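Local coordinates for hypothetical conserved protein (Thermus thermophilus, PDB 3DZM) that is of unknown function but forms a beta-barrel in the outer membrane and binds a calcium ion, at residues A17-G21 with V203-L208; F48-L54 with E77-V82; F112-Y116 with Q128-S132. One frame throughout, in Å; residues are numbered along the deposited sequence.

Interaction 1 (A17-G21 with V203-L208). With C8E ((hydroxyethyloxy)tri(ethyloxy)octane), chain E.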
# COMPACT_ATOMS: atom_id res chain seq x y z
N ALA A 17 -7.56 1.62 10.10
CA ALA A 17 -6.89 0.33 10.14
C ALA A 17 -7.65 -0.62 9.22
O ALA A 17 -8.85 -0.48 9.05
CB ALA A 17 -6.88 -0.23 11.58
N GLY A 18 -6.95 -1.58 8.65
CA GLY A 18 -7.61 -2.54 7.80
C GLY A 18 -6.78 -3.08 6.68
O GLY A 18 -5.57 -3.25 6.80
N PHE A 19 -7.42 -3.35 5.56
CA PHE A 19 -6.71 -4.09 4.51
C PHE A 19 -6.28 -3.18 3.33
O PHE A 19 -7.05 -2.36 2.83
CB PHE A 19 -7.53 -5.32 4.09
CG PHE A 19 -6.87 -6.15 3.00
CD1 PHE A 19 -6.26 -7.36 3.31
CD2 PHE A 19 -6.89 -5.72 1.66
CE1 PHE A 19 -5.66 -8.13 2.32
CE2 PHE A 19 -6.30 -6.48 0.67
CZ PHE A 19 -5.69 -7.69 1.00
N TYR A 20 -4.99 -3.28 2.98
CA TYR A 20 -4.42 -2.66 1.80
C TYR A 20 -3.42 -3.60 1.17
O TYR A 20 -2.26 -3.30 1.09
CB TYR A 20 -3.74 -1.35 2.12
CG TYR A 20 -3.47 -0.52 0.89
CD1 TYR A 20 -4.49 0.23 0.30
CD2 TYR A 20 -2.22 -0.54 0.27
CE1 TYR A 20 -4.27 0.97 -0.84
CE2 TYR A 20 -1.98 0.22 -0.88
CZ TYR A 20 -3.01 0.97 -1.43
OH TYR A 20 -2.82 1.70 -2.57
N GLY A 21 -3.89 -4.74 0.70
CA GLY A 21 -2.99 -5.75 0.20
C GLY A 21 -2.25 -6.48 1.29
O GLY A 21 -1.25 -7.15 1.04
N VAL A 203 -5.05 -3.18 -6.07
CA VAL A 203 -5.11 -3.25 -4.62
C VAL A 203 -6.51 -2.91 -4.16
O VAL A 203 -7.00 -1.82 -4.43
CB VAL A 203 -4.05 -2.31 -3.93
CG1 VAL A 203 -3.99 -2.55 -2.40
CG2 VAL A 203 -2.68 -2.49 -4.55
N LEU A 204 -7.15 -3.85 -3.46
CA LEU A 204 -8.36 -3.56 -2.69
C LEU A 204 -8.07 -2.86 -1.36
O LEU A 204 -7.25 -3.32 -0.57
CB LEU A 204 -9.09 -4.86 -2.39
CG LEU A 204 -10.50 -4.72 -1.84
CD1 LEU A 204 -11.41 -4.08 -2.85
CD2 LEU A 204 -11.02 -6.09 -1.46
N LYS A 205 -8.73 -1.76 -1.09
CA LYS A 205 -8.53 -1.04 0.15
C LYS A 205 -9.83 -1.07 0.93
O LYS A 205 -10.88 -0.65 0.41
CB LYS A 205 -8.12 0.42 -0.09
CG LYS A 205 -8.32 1.34 1.13
CD LYS A 205 -8.80 2.73 0.71
CE LYS A 205 -7.93 3.35 -0.36
NZ LYS A 205 -8.02 4.85 -0.33
N LEU A 206 -9.75 -1.56 2.16
CA LEU A 206 -10.89 -1.68 3.06
C LEU A 206 -10.49 -1.28 4.51
O LEU A 206 -9.81 -2.04 5.20
CB LEU A 206 -11.36 -3.12 2.98
CG LEU A 206 -12.61 -3.62 3.69
CD1 LEU A 206 -13.74 -2.62 3.68
CD2 LEU A 206 -13.01 -4.91 3.01
N ARG A 207 -10.86 -0.08 4.95
CA ARG A 207 -10.45 0.39 6.27
C ARG A 207 -11.59 0.91 7.15
O ARG A 207 -12.51 1.52 6.63
CB ARG A 207 -9.38 1.48 6.16
CG ARG A 207 -8.04 1.04 5.68
CD ARG A 207 -7.04 2.20 5.72
NE ARG A 207 -5.75 1.87 5.12
CZ ARG A 207 -5.30 2.39 3.99
NH1 ARG A 207 -6.02 3.28 3.32
NH2 ARG A 207 -4.11 2.01 3.51
N LEU A 208 -11.50 0.66 8.48
CA LEU A 208 -12.31 1.34 9.50
C LEU A 208 -11.41 2.25 10.29
O LEU A 208 -10.25 1.94 10.51
CB LEU A 208 -13.01 0.39 10.44
CG LEU A 208 -13.89 -0.62 9.72
CD1 LEU A 208 -14.50 -1.64 10.68
CD2 LEU A 208 -14.97 0.11 8.89
C1 C8E E . -11.38 -6.80 -7.03
C2 C8E E . -10.30 -6.13 -7.90
C3 C8E E . -9.18 -7.08 -8.33
C4 C8E E . -9.18 -7.35 -9.85
C5 C8E E . -7.83 -7.78 -10.43
C6 C8E E . -7.68 -9.28 -10.73
C7 C8E E . -6.67 -9.98 -9.81
C8 C8E E . -5.89 -8.95 -8.97
O9 C8E E . -4.56 -9.33 -8.64
C10 C8E E . -3.60 -8.53 -9.31
C11 C8E E . -2.26 -8.47 -8.57
O12 C8E E . -2.19 -7.33 -7.74
C13 C8E E . -1.21 -7.46 -6.72
C14 C8E E . -1.56 -6.65 -5.47
O15 C8E E . -1.55 -7.51 -4.34
C16 C8E E . -2.09 -6.91 -3.18
C17 C8E E . -1.11 -5.88 -2.61
O18 C8E E . -0.25 -6.46 -1.64
C19 C8E E . 0.83 -7.15 -2.22
C20 C8E E . 1.60 -6.16 -3.08
O21 C8E E . 2.55 -5.48 -2.30
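Two first torsions of the same kind bring Tyr20 and Val203 together: Tyr20 has CG anti to the backbone N (chi1 -165°), and Val203 has CG1 anti to its own (chi1 -172°). The valine methyl therefore ends up over the middle of the tyrosine ring, a CH-pi contact with Val203 CG1 3.6 Å from the ring centroid and only 4° off its normal. Lys205 comes in at the ring edge, its CB 3.7 Å from Tyr20 CD1. The extended Arg207 side chain passes the base of the tyrosine obliquely, with NH2 3.7 Å from Tyr20 CB and the guanidinium plane nearly parallel to that of the ring. Phe19 sits on the other face of the sheet with Leu206, and Leu204 O lies at the edge of its ring, in the plane of the ring, 3.3 Å from Phe19 CD2. Between the backbones, Ala17 and Leu208 form one antiparallel hydrogen-bonded pair, Phe19 and Leu206 the next; Phe19 N reaches Leu206 O at 2.7 Å. Gly18, between them, marks a corner in the chain, and a side chain there would run into Leu206 O. The buried polar ends of Tyr20 and Lys205 fit a barrel interior: the tyrosine OH hydrogen-bonds to Asp160 and Tyr162, the lysine NZ to the hydroxyl of Tyr104. The exposed apolar face of Ala17, Phe19, Leu206 and Leu208 is consistent with a surface turned toward lipid. This is where the barrel closes, since strand 202-213 pairs here with the N-terminal strands and along its other side with strand 151-172, through backbone bonds to Asp156, Gly158 and Asp160.

Interaction 2 (F48-L54 with E77-V82). With CA (calcium ion), chain D; C8E ((hydroxyethyloxy)tri(ethyloxy)octane), chain E.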
# COMPACT_ATOMS: atom_id res chain seq x y z
N PHE A 48 0.84 2.41 5.91
CA PHE A 48 1.81 1.33 6.05
C PHE A 48 1.02 0.04 6.10
O PHE A 48 -0.00 -0.01 6.80
CB PHE A 48 2.59 1.45 7.35
CG PHE A 48 3.30 2.75 7.50
CD1 PHE A 48 4.61 2.89 7.05
CD2 PHE A 48 2.67 3.85 8.10
CE1 PHE A 48 5.29 4.11 7.20
CE2 PHE A 48 3.35 5.07 8.25
CZ PHE A 48 4.66 5.20 7.79
N ALA A 49 1.49 -0.99 5.38
CA ALA A 49 0.84 -2.31 5.48
C ALA A 49 1.87 -3.36 5.24
O ALA A 49 2.83 -3.11 4.53
CB ALA A 49 -0.31 -2.46 4.46
N THR A 50 1.65 -4.54 5.81
CA THR A 50 2.43 -5.72 5.45
C THR A 50 2.09 -6.15 4.04
O THR A 50 1.00 -5.89 3.53
CB THR A 50 2.06 -6.93 6.27
OG1 THR A 50 1.89 -6.56 7.63
CG2 THR A 50 3.16 -7.98 6.18
N SER A 51 3.01 -6.87 3.42
CA SER A 51 2.75 -7.37 2.11
C SER A 51 3.60 -8.58 1.91
O SER A 51 4.56 -8.79 2.62
CB SER A 51 3.05 -6.31 1.05
OG SER A 51 3.37 -6.91 -0.20
N ASP A 52 3.24 -9.38 0.93
CA ASP A 52 3.98 -10.56 0.59
C ASP A 52 4.97 -10.17 -0.52
O ASP A 52 4.63 -9.45 -1.43
CB ASP A 52 2.95 -11.62 0.17
CG ASP A 52 3.49 -12.65 -0.75
OD1 ASP A 52 4.72 -12.69 -0.92
OD2 ASP A 52 2.68 -13.42 -1.30
N ALA A 53 6.22 -10.61 -0.43
CA ALA A 53 7.20 -10.17 -1.43
C ALA A 53 7.43 -11.10 -2.65
O ALA A 53 7.47 -10.63 -3.78
CB ALA A 53 8.53 -9.76 -0.77
N LEU A 54 7.58 -12.41 -2.42
CA LEU A 54 7.69 -13.37 -3.52
C LEU A 54 6.57 -14.42 -3.51
O LEU A 54 6.26 -14.99 -2.46
CB LEU A 54 9.05 -14.10 -3.54
CG LEU A 54 10.42 -13.41 -3.55
CD1 LEU A 54 10.47 -12.22 -4.50
CD2 LEU A 54 10.82 -13.01 -2.15
N GLU A 77 10.64 -14.54 5.06
CA GLU A 77 10.15 -13.57 4.10
C GLU A 77 9.51 -12.40 4.82
O GLU A 77 8.93 -12.56 5.90
CB GLU A 77 9.14 -14.21 3.15
CG GLU A 77 8.69 -13.32 1.99
CD GLU A 77 7.88 -14.10 0.92
OE1 GLU A 77 8.09 -15.33 0.75
OE2 GLU A 77 7.06 -13.46 0.23
N TRP A 78 9.62 -11.22 4.24
CA TRP A 78 8.99 -10.05 4.81
C TRP A 78 8.66 -9.11 3.61
O TRP A 78 9.29 -9.18 2.57
CB TRP A 78 9.95 -9.40 5.83
CG TRP A 78 11.13 -8.84 5.13
CD1 TRP A 78 12.28 -9.51 4.77
CD2 TRP A 78 11.24 -7.52 4.59
NE1 TRP A 78 13.12 -8.65 4.08
CE2 TRP A 78 12.51 -7.43 3.95
CE3 TRP A 78 10.41 -6.40 4.59
CZ2 TRP A 78 12.94 -6.27 3.33
CZ3 TRP A 78 10.85 -5.25 4.00
CH2 TRP A 78 12.10 -5.20 3.36
N GLY A 79 7.65 -8.26 3.75
CA GLY A 79 7.30 -7.31 2.70
C GLY A 79 6.51 -6.16 3.25
O GLY A 79 5.80 -6.31 4.22
N GLN A 80 6.64 -4.98 2.66
CA GLN A 80 5.79 -3.88 3.09
C GLN A 80 5.45 -2.92 1.96
O GLN A 80 6.15 -2.90 0.94
CB GLN A 80 6.45 -3.14 4.23
CG GLN A 80 7.83 -2.69 3.88
CD GLN A 80 8.39 -1.77 4.92
OE1 GLN A 80 8.65 -2.19 6.03
NE2 GLN A 80 8.59 -0.51 4.56
N ASN A 81 4.35 -2.16 2.13
CA ASN A 81 4.00 -1.04 1.24
C ASN A 81 3.82 0.18 2.07
O ASN A 81 3.13 0.13 3.09
CB ASN A 81 2.73 -1.29 0.44
CG ASN A 81 2.91 -2.35 -0.60
OD1 ASN A 81 3.70 -2.22 -1.51
ND2 ASN A 81 2.17 -3.42 -0.47
N VAL A 82 4.48 1.26 1.64
CA VAL A 82 4.22 2.59 2.17
C VAL A 82 3.61 3.39 1.00
O VAL A 82 4.15 3.40 -0.09
CB VAL A 82 5.51 3.27 2.75
CG1 VAL A 82 5.21 4.68 3.25
CG2 VAL A 82 6.06 2.44 3.85
CA CA D . 5.14 -15.41 -0.03
C1 C8E E . -11.38 -6.80 -7.03
C2 C8E E . -10.30 -6.13 -7.90
C3 C8E E . -9.18 -7.08 -8.33
C4 C8E E . -9.18 -7.35 -9.85
C5 C8E E . -7.83 -7.78 -10.43
C6 C8E E . -7.68 -9.28 -10.73
C7 C8E E . -6.67 -9.98 -9.81
C8 C8E E . -5.89 -8.95 -8.97
O9 C8E E . -4.56 -9.33 -8.64
C10 C8E E . -3.60 -8.53 -9.31
C11 C8E E . -2.26 -8.47 -8.57
O12 C8E E . -2.19 -7.33 -7.74
C13 C8E E . -1.21 -7.46 -6.72
C14 C8E E . -1.56 -6.65 -5.47
O15 C8E E . -1.55 -7.51 -4.34
C16 C8E E . -2.09 -6.91 -3.18
C17 C8E E . -1.11 -5.88 -2.61
O18 C8E E . -0.25 -6.46 -1.64
C19 C8E E . 0.83 -7.15 -2.22
C20 C8E E . 1.60 -6.16 -3.08
O21 C8E E . 2.55 -5.48 -2.30
O HOH W 1 0.31 -4.19 1.48
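The ring of Phe48 lies alongside Val82, both side chains pointing the same way, with CD1 3.5 Å from Val82 CG2. From this pair the antiparallel strands run to a calcium site: Ala49 and Asn81 form a hydrogen-bonded pair, and just beyond the first strand's end Ser51 N still bonds to Gly79 O. On the way Asn81 turns its amide toward Ser51, and both hold one detergent oxygen: ND2 gives a nearly straight bond (175°) to C8E O21 at 2.8 Å, and the serine OG shares a hydrogen bond with the same atom. A water links Asn81 ND2 to Thr50 O.

Past Thr50 the chain leaves the strand and wraps round the ion. The extended Glu77 side chain brings OE2 to 2.7 Å from the calcium, where Leu54 O also lies at 2.7 Å and Asp52 OD1 at 2.9 Å; Asp56 completes the protein ligands. The planes of the Asp52 and Glu77 carboxylates are turned 54° from each other. With an alanine at Asp52 the calcium is likely to be one ligand short, and Glu77 OE2 to lose the carboxylate that shares the ion with it. Glu77 OE2 also accepts Leu54 N at 2.9 Å, from above the carboxylate plane, while OE1 forms a salt bridge with Lys70 NZ and accepts a hydrogen bond from Trp66 NE1. Several acidic groups thus crowd one point, and the calcium probably offsets their mutual repulsion, tying the loop to strand 76-90.

Interaction 3 (F112-Y116 with Q128-S132)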
# COMPACT_ATOMS: atom_id res chain seq x y z
N PHE A 112 7.21 0.03 -2.30
CA PHE A 112 7.24 -1.40 -2.03
C PHE A 112 8.63 -1.91 -1.71
O PHE A 112 9.60 -1.50 -2.32
CB PHE A 112 6.69 -2.20 -3.22
CG PHE A 112 7.01 -3.67 -3.15
CD1 PHE A 112 6.24 -4.53 -2.40
CD2 PHE A 112 8.13 -4.19 -3.79
CE1 PHE A 112 6.52 -5.87 -2.32
CE2 PHE A 112 8.44 -5.55 -3.71
CZ PHE A 112 7.63 -6.39 -2.97
N SER A 113 8.71 -2.84 -0.78
CA SER A 113 9.95 -3.53 -0.48
C SER A 113 9.78 -4.82 0.32
O SER A 113 8.97 -4.91 1.23
CB SER A 113 10.94 -2.61 0.23
OG SER A 113 10.46 -2.24 1.51
N GLY A 114 10.55 -5.84 -0.02
CA GLY A 114 10.65 -7.02 0.81
C GLY A 114 11.76 -7.91 0.36
O GLY A 114 12.65 -7.50 -0.37
N GLY A 115 11.70 -9.16 0.77
CA GLY A 115 12.70 -10.16 0.42
C GLY A 115 12.77 -11.18 1.54
O GLY A 115 11.78 -11.39 2.24
N TYR A 116 13.93 -11.80 1.72
CA TYR A 116 14.10 -12.79 2.77
C TYR A 116 15.44 -12.66 3.51
O TYR A 116 16.40 -12.08 3.00
CB TYR A 116 13.95 -14.19 2.21
CG TYR A 116 14.99 -14.51 1.19
CD1 TYR A 116 16.13 -15.24 1.53
CD2 TYR A 116 14.86 -14.08 -0.13
CE1 TYR A 116 17.10 -15.54 0.59
CE2 TYR A 116 15.83 -14.37 -1.08
CZ TYR A 116 16.95 -15.10 -0.70
OH TYR A 116 17.91 -15.40 -1.63
N GLN A 128 18.44 -10.75 1.24
CA GLN A 128 18.18 -10.22 -0.08
C GLN A 128 16.90 -9.36 -0.09
O GLN A 128 15.89 -9.72 0.52
CB GLN A 128 18.10 -11.35 -1.06
CG GLN A 128 18.83 -11.06 -2.31
CD GLN A 128 19.10 -12.30 -3.08
OE1 GLN A 128 20.25 -12.71 -3.21
NE2 GLN A 128 18.04 -12.94 -3.57
N THR A 129 16.97 -8.22 -0.76
CA THR A 129 15.88 -7.26 -0.69
C THR A 129 15.58 -6.72 -2.05
O THR A 129 16.48 -6.37 -2.77
CB THR A 129 16.24 -6.08 0.22
OG1 THR A 129 16.45 -6.55 1.55
CG2 THR A 129 15.13 -5.05 0.26
N ILE A 130 14.31 -6.64 -2.41
CA ILE A 130 13.90 -6.01 -3.65
C ILE A 130 12.96 -4.81 -3.37
O ILE A 130 12.32 -4.74 -2.35
CB ILE A 130 13.25 -7.04 -4.58
CG1 ILE A 130 12.99 -6.45 -5.96
CG2 ILE A 130 11.99 -7.63 -3.94
CD1 ILE A 130 13.24 -7.42 -7.09
N SER A 131 12.93 -3.85 -4.29
CA SER A 131 12.22 -2.57 -4.11
C SER A 131 11.60 -2.08 -5.43
O SER A 131 12.15 -2.31 -6.51
CB SER A 131 13.18 -1.51 -3.61
OG SER A 131 13.25 -1.56 -2.20
N SER A 132 10.46 -1.41 -5.33
CA SER A 132 9.85 -0.76 -6.47
C SER A 132 9.08 0.44 -6.00
O SER A 132 8.32 0.35 -5.06
CB SER A 132 8.92 -1.73 -7.21
OG SER A 132 8.73 -1.33 -8.55
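Phe112 packs against Ser132 and Ile130 across a beta hairpin of the barrel, formed by strands 100-117 and 127-148. Its CB starts 3.5 Å from Ser132 O. With CG anti to the backbone N (chi1 165°), the ring then turns along the partner strand: CD2 comes edge-on to Ser132 N at 3.9 Å, and CE2, farther out, meets Ile130 CG2 at 4.1 Å. Val197 and Gln199 of a loop also touch this phenylalanine, as does a bound detergent. At the far end Tyr116 and Gln128 lie side by side on the same face, Tyr116 CE2 3.8 Å from Gln128 CB, while the tyrosine ring also meets those of Trp66 and Phe75.

Under these side chains the backbones are in full antiparallel register. Phe112 with Ser132, Gly114 with Ile130 and Tyr116 with Gln128 each exchange two hydrogen bonds, six in all; the shortest joins Ile130 N to Gly114 O at 2.8 Å. Ser113 and Ser131 share the opposite face of the sheet, Ser113 CB 3.5 Å from Ser131 OG. Gly115 adopts backbone angles that call for glycine, and its bare CA makes a CA-H...O contact of 3.2 Å with Gln128 O.

How the interactions relate
All three contacts belong to one antiparallel barrel sheet. Interactions 2 and 3 are neighbours, their centres about 8 Å apart: strand 76-90 pairs on one side with strand 40-50 and on the other with strand 100-117, and Gln80 and Trp78 probably hydrogen-bond to Ser113 and Gly115. The centre of interaction 1 lies about 14 Å from that of interaction 2 and 21 Å from that of interaction 3. Along the chain, interaction 2 comes before interaction 3, and both fall within the loop closed by interaction 1. Interactions 1 and 2 touch the same detergent molecule. Interaction 1 thus appears to close the barrel, first strands to last, while 2 and 3 continue its wall through three adjacent strand pairings near the calcium.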